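Local coordinates for arginine kinase (Cydia pomonella granulosis virus, PDB 6VVG) that acts as a viral protein kinase, PK-1, whose kinase activity relies on side-to-side dimerization and which probably phosphorylates serine or threonine using ATP, at the adenosine monophosphate site. Coordinates in Å, arbitrary orientation; residue numbers count along the deposited sequence, not the author numbering.

The adenosine monophosphate site. Residues 24, 34, 47, 49, 74, 91-95, 145-146, 148, 159-160. With AMP (adenosine monophosphate), chain B.
The nucleotide cleft of this protein kinase lies between the strand-rich N-terminal lobe and the helical C-terminal lobe, with the hinge segment Asp92-Ser95 joining the lobes at its back; the AMP bound there, largely buried, is poorly ordered. Adenine is read at the hinge backbone, as is usual in kinases. The exocyclic amine N6 gives a hydrogen bond to Asp92 O, 2.6 Å away, bent at the hydrogen (117°) although N6 lies in the carbonyl plane. Val94 N returns a straighter bond (164°) to ring nitrogen N1 at 3.2 Å. Two branched side chains clamp the flat base from opposite lobes. From strand 45-51, Val47 sets CG2 over one face of the six-membered ring, 3.7 Å from its centroid, while Leu148 CD1 covers the other. Tyr93, its CG anti to the backbone N (chi1 -176°), turns a ring face to the adenine edge, so that AMP C2 sits 3.6 Å above the centre of the phenol ring. Val34 CG2, on strand 32-39, packs against C5' and O5'. Lys49, the conserved phosphate-binding lysine, stretches out fully and brings NZ 3.5 Å from O3P, a salt bridge whose hydrogen bond is weak; NZ also pairs with OD1 of Asp160, the metal-binding aspartate of the DFG motif, here DYG. Asp160 OD2 lies 3.1 Å from phosphate O1P, an approach perhaps eased by a proton or reflecting ligand disorder. Cys159 SG makes a weak hydrogen bond to O2P.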
ATOM      1  N   ASP A  24       5.778   3.830 -25.229  1.00 29.75           N
ATOM      2  CA  ASP A  24       6.975   3.244 -24.652  1.00 38.93           C
ATOM      3  C   ASP A  24       7.648   2.316 -25.661  1.00 43.04           C
ATOM      4  O   ASP A  24       7.264   2.246 -26.833  1.00 46.43           O
ATOM      5  CB  ASP A  24       6.616   2.516 -23.355  1.00 34.98           C
ATOM      6  CG  ASP A  24       5.848   1.224 -23.599  1.00 31.63           C
ATOM      7  OD1 ASP A  24       5.395   0.993 -24.743  1.00 33.64           O
ATOM      8  OD2 ASP A  24       5.689   0.440 -22.641  1.00 42.47           O
ATOM      9  N   VAL A  34       2.408   1.342 -22.349  1.00 24.60           N
ATOM     10  CA  VAL A  34       1.842   2.668 -22.130  1.00 25.09           C
ATOM     11  C   VAL A  34       1.450   3.253 -23.477  1.00 22.90           C
ATOM     12  O   VAL A  34       2.233   3.202 -24.434  1.00 27.11           O
ATOM     13  CB  VAL A  34       2.842   3.583 -21.399  1.00 20.88           C
ATOM     14  CG1 VAL A  34       2.327   5.004 -21.320  1.00 22.83           C
ATOM     15  CG2 VAL A  34       3.145   3.024 -20.004  1.00 28.92           C
ATOM     16  N   VAL A  47      -2.791   9.357 -20.777  1.00 13.95           N
ATOM     17  CA  VAL A  47      -1.911   8.199 -20.881  1.00 15.29           C
ATOM     18  C   VAL A  47      -2.651   6.997 -20.314  1.00 19.81           C
ATOM     19  O   VAL A  47      -3.055   7.010 -19.143  1.00 13.96           O
ATOM     20  CB  VAL A  47      -0.589   8.423 -20.131  1.00 18.13           C
ATOM     21  CG1 VAL A  47       0.156   7.106 -19.970  1.00 27.79           C
ATOM     22  CG2 VAL A  47       0.268   9.453 -20.852  1.00 20.27           C
ATOM     23  N   LYS A  49      -2.213   3.083 -19.382  1.00 16.13           N
ATOM     24  CA  LYS A  49      -1.216   2.060 -19.092  1.00 13.65           C
ATOM     25  C   LYS A  49      -1.941   0.740 -18.884  1.00 20.56           C
ATOM     26  O   LYS A  49      -2.804   0.637 -18.006  1.00 16.13           O
ATOM     27  CB  LYS A  49      -0.416   2.450 -17.851  1.00 13.87           C
ATOM     28  CG  LYS A  49       0.545   1.414 -17.326  1.00 15.81           C
ATOM     29  CD  LYS A  49       1.397   2.029 -16.217  1.00 18.60           C
ATOM     30  CE  LYS A  49       2.610   1.174 -15.899  1.00 21.44           C
ATOM     31  NZ  LYS A  49       3.346   1.675 -14.703  1.00 23.69           N
ATOM     32  N   ILE A  74       1.668  12.312 -10.691  1.00  9.23           N
ATOM     33  CA  ILE A  74       0.778  12.217 -11.844  1.00 18.97           C
ATOM     34  C   ILE A  74      -0.602  11.782 -11.371  1.00 16.00           C
ATOM     35  O   ILE A  74      -0.741  10.759 -10.690  1.00 12.44           O
ATOM     36  CB  ILE A  74       1.344  11.252 -12.901  1.00 12.55           C
ATOM     37  CG1 ILE A  74       2.761  11.701 -13.283  1.00 16.60           C
ATOM     38  CG2 ILE A  74       0.442  11.195 -14.109  1.00 15.36           C
ATOM     39  CD1 ILE A  74       3.336  11.049 -14.516  1.00 22.33           C
ATOM     40  N   MET A  91      -4.230   8.086 -16.873  1.00 13.63           N
ATOM     41  CA  MET A  91      -3.573   9.153 -16.137  1.00 15.02           C
ATOM     42  C   MET A  91      -3.332  10.339 -17.060  1.00 15.92           C
ATOM     43  O   MET A  91      -3.481  10.249 -18.282  1.00 12.56           O
ATOM     44  CB  MET A  91      -2.240   8.671 -15.546  1.00 20.76           C
ATOM     45  CG  MET A  91      -1.236   8.215 -16.607  1.00 27.54           C
ATOM     46  SD  MET A  91       0.293   7.558 -15.911  1.00 28.79           S
ATOM     47  CE  MET A  91      -0.342   6.278 -14.834  1.00 18.13           C
ATOM     48  N   ASP A  92      -2.954  11.463 -16.459  1.00 14.83           N
ATOM     49  CA  ASP A  92      -2.626  12.644 -17.241  1.00 15.11           C
ATOM     50  C   ASP A  92      -1.400  12.385 -18.112  1.00 16.25           C
ATOM     51  O   ASP A  92      -0.517  11.599 -17.760  1.00 15.02           O
ATOM     52  CB  ASP A  92      -2.341  13.837 -16.325  1.00 22.99           C
ATOM     53  CG  ASP A  92      -3.597  14.542 -15.859  1.00 16.71           C
ATOM     54  OD1 ASP A  92      -4.627  14.475 -16.560  1.00 18.10           O
ATOM     55  OD2 ASP A  92      -3.545  15.178 -14.786  1.00 21.65           O
ATOM     56  N   TYR A  93      -1.360  13.053 -19.267  1.00 13.68           N
ATOM     57  CA  TYR A  93      -0.130  13.248 -20.026  1.00 16.70           C
ATOM     58  C   TYR A  93       0.484  14.560 -19.549  1.00 12.08           C
ATOM     59  O   TYR A  93      -0.142  15.616 -19.683  1.00 16.55           O
ATOM     60  CB  TYR A  93      -0.410  13.293 -21.530  1.00 16.45           C
ATOM     61  CG  TYR A  93       0.834  13.393 -22.391  1.00 15.37           C
ATOM     62  CD1 TYR A  93       1.582  14.564 -22.435  1.00 21.31           C
ATOM     63  CD2 TYR A  93       1.262  12.317 -23.160  1.00 20.33           C
ATOM     64  CE1 TYR A  93       2.719  14.659 -23.213  1.00 19.23           C
ATOM     65  CE2 TYR A  93       2.398  12.404 -23.944  1.00 26.03           C
ATOM     66  CZ  TYR A  93       3.122  13.578 -23.966  1.00 22.06           C
ATOM     67  OH  TYR A  93       4.254  13.674 -24.744  1.00 22.66           O
ATOM     68  N   VAL A  94       1.690  14.502 -18.986  1.00 16.04           N
ATOM     69  CA  VAL A  94       2.301  15.677 -18.384  1.00 10.98           C
ATOM     70  C   VAL A  94       3.473  16.217 -19.196  1.00 15.13           C
ATOM     71  O   VAL A  94       3.703  17.432 -19.186  1.00 16.13           O
ATOM     72  CB  VAL A  94       2.737  15.393 -16.931  1.00 21.23           C
ATOM     73  CG1 VAL A  94       1.525  15.088 -16.055  1.00 20.13           C
ATOM     74  CG2 VAL A  94       3.740  14.250 -16.890  1.00 17.05           C
ATOM     75  N   SER A  95       4.227  15.363 -19.885  1.00 16.16           N
ATOM     76  CA  SER A  95       5.395  15.842 -20.610  1.00 19.37           C
ATOM     77  C   SER A  95       5.875  14.774 -21.579  1.00 17.50           C
ATOM     78  O   SER A  95       5.655  13.577 -21.367  1.00 17.23           O
ATOM     79  CB  SER A  95       6.528  16.223 -19.648  1.00 15.83           C
ATOM     80  OG  SER A  95       7.678  16.673 -20.347  1.00 18.87           O
ATOM     81  N   GLU A 145      14.808   7.900 -16.434  1.00 13.47           N
ATOM     82  CA  GLU A 145      13.682   7.601 -17.307  1.00 13.79           C
ATOM     83  C   GLU A 145      12.336   7.749 -16.607  1.00 18.67           C
ATOM     84  O   GLU A 145      11.306   7.833 -17.285  1.00 13.93           O
ATOM     85  CB  GLU A 145      13.838   6.183 -17.860  1.00 20.19           C
ATOM     86  CG  GLU A 145      15.100   5.971 -18.700  1.00 23.52           C
ATOM     87  CD  GLU A 145      16.342   5.693 -17.863  1.00 23.73           C
ATOM     88  OE1 GLU A 145      16.277   5.830 -16.625  1.00 20.50           O
ATOM     89  OE2 GLU A 145      17.390   5.345 -18.447  1.00 36.07           O
ATOM     90  N   ASN A 146      12.314   7.794 -15.276  1.00 16.24           N
ATOM     91  CA  ASN A 146      11.077   7.953 -14.524  1.00  9.78           C
ATOM     92  C   ASN A 146      10.916   9.360 -13.955  1.00 12.86           C
ATOM     93  O   ASN A 146      10.086   9.572 -13.065  1.00 10.09           O
ATOM     94  CB  ASN A 146      11.006   6.919 -13.400  1.00 14.34           C
ATOM     95  CG  ASN A 146      10.752   5.520 -13.916  1.00 19.12           C
ATOM     96  OD1 ASN A 146      10.247   5.341 -15.021  1.00 15.01           O
ATOM     97  ND2 ASN A 146      11.104   4.518 -13.117  1.00 16.16           N
ATOM     98  N   LEU A 148      10.062  12.784 -15.538  1.00 10.63           N
ATOM     99  CA  LEU A 148       9.651  13.518 -16.725  1.00 12.28           C
ATOM    100  C   LEU A 148       9.929  15.005 -16.545  1.00 16.38           C
ATOM    101  O   LEU A 148       9.751  15.555 -15.455  1.00 12.23           O
ATOM    102  CB  LEU A 148       8.168  13.280 -17.006  1.00  9.54           C
ATOM    103  CG  LEU A 148       7.677  11.833 -16.884  1.00 14.37           C
ATOM    104  CD1 LEU A 148       6.235  11.691 -17.372  1.00 22.31           C
ATOM    105  CD2 LEU A 148       8.598  10.874 -17.639  1.00 13.85           C
ATOM    106  N   CYS A 159       7.240   9.517 -11.985  1.00 12.51           N
ATOM    107  CA  CYS A 159       6.289   8.612 -12.613  1.00  9.64           C
ATOM    108  C   CYS A 159       6.701   7.161 -12.398  1.00 13.64           C
ATOM    109  O   CYS A 159       7.765   6.860 -11.852  1.00 13.89           O
ATOM    110  CB  CYS A 159       6.147   8.907 -14.115  1.00 14.09           C
ATOM    111  SG  CYS A 159       7.475   8.238 -15.156  1.00 23.84           S
ATOM    112  N   ASP A 160       5.819   6.260 -12.841  1.00 12.52           N
ATOM    113  CA  ASP A 160       5.999   4.808 -12.757  1.00 11.38           C
ATOM    114  C   ASP A 160       6.172   4.338 -11.307  1.00 12.16           C
ATOM    115  O   ASP A 160       7.264   4.001 -10.849  1.00 12.71           O
ATOM    116  CB  ASP A 160       7.169   4.316 -13.615  1.00 17.79           C
ATOM    117  CG  ASP A 160       7.096   2.812 -13.869  1.00 25.42           C
ATOM    118  OD1 ASP A 160       6.299   2.137 -13.180  1.00 20.79           O
ATOM    119  OD2 ASP A 160       7.817   2.302 -14.751  1.00 28.45           O
TER
HETATM  120  P   AMP B 301       6.236   4.434 -17.629  1.00121.40           P
HETATM  121  O1P AMP B 301       7.547   3.688 -17.530  1.00 74.94           O
HETATM  122  O2P AMP B 301       6.471   5.848 -17.156  1.00 73.79           O
HETATM  123  O3P AMP B 301       5.181   3.620 -16.918  1.00 59.45           O
HETATM  124  O5' AMP B 301       5.787   4.526 -19.156  1.00 73.39           O
HETATM  125  C5' AMP B 301       6.730   4.374 -20.205  1.00 54.83           C
HETATM  126  C4' AMP B 301       7.079   5.697 -20.843  1.00 48.32           C
HETATM  127  O4' AMP B 301       5.869   6.375 -21.281  1.00 53.55           O
HETATM  128  C3' AMP B 301       7.760   6.721 -19.947  1.00 61.86           C
HETATM  129  O3' AMP B 301       9.143   6.471 -19.769  1.00 66.65           O
HETATM  130  C2' AMP B 301       7.461   8.022 -20.676  1.00 52.76           C
HETATM  131  O2' AMP B 301       8.282   8.155 -21.827  1.00 56.30           O
HETATM  132  C1' AMP B 301       6.021   7.773 -21.124  1.00 52.98           C
HETATM  133  N9  AMP B 301       5.061   8.229 -20.102  1.00 51.79           N
HETATM  134  C8  AMP B 301       4.709   7.502 -19.037  1.00 43.61           C
HETATM  135  N7  AMP B 301       3.843   8.218 -18.319  1.00 40.33           N
HETATM  136  C5  AMP B 301       3.665   9.393 -18.940  1.00 38.71           C
HETATM  137  C6  AMP B 301       2.885  10.480 -18.624  1.00 43.85           C
HETATM  138  N6  AMP B 301       1.984  10.754 -17.523  1.00 28.12           N
HETATM  139  N1  AMP B 301       2.879  11.546 -19.411  1.00 24.94           N
HETATM  140  C2  AMP B 301       3.644  11.557 -20.529  1.00 24.63           C
HETATM  141  N3  AMP B 301       4.414  10.488 -20.843  1.00 36.45           N
HETATM  142  C4  AMP B 301       4.420   9.406 -20.041  1.00 40.36           C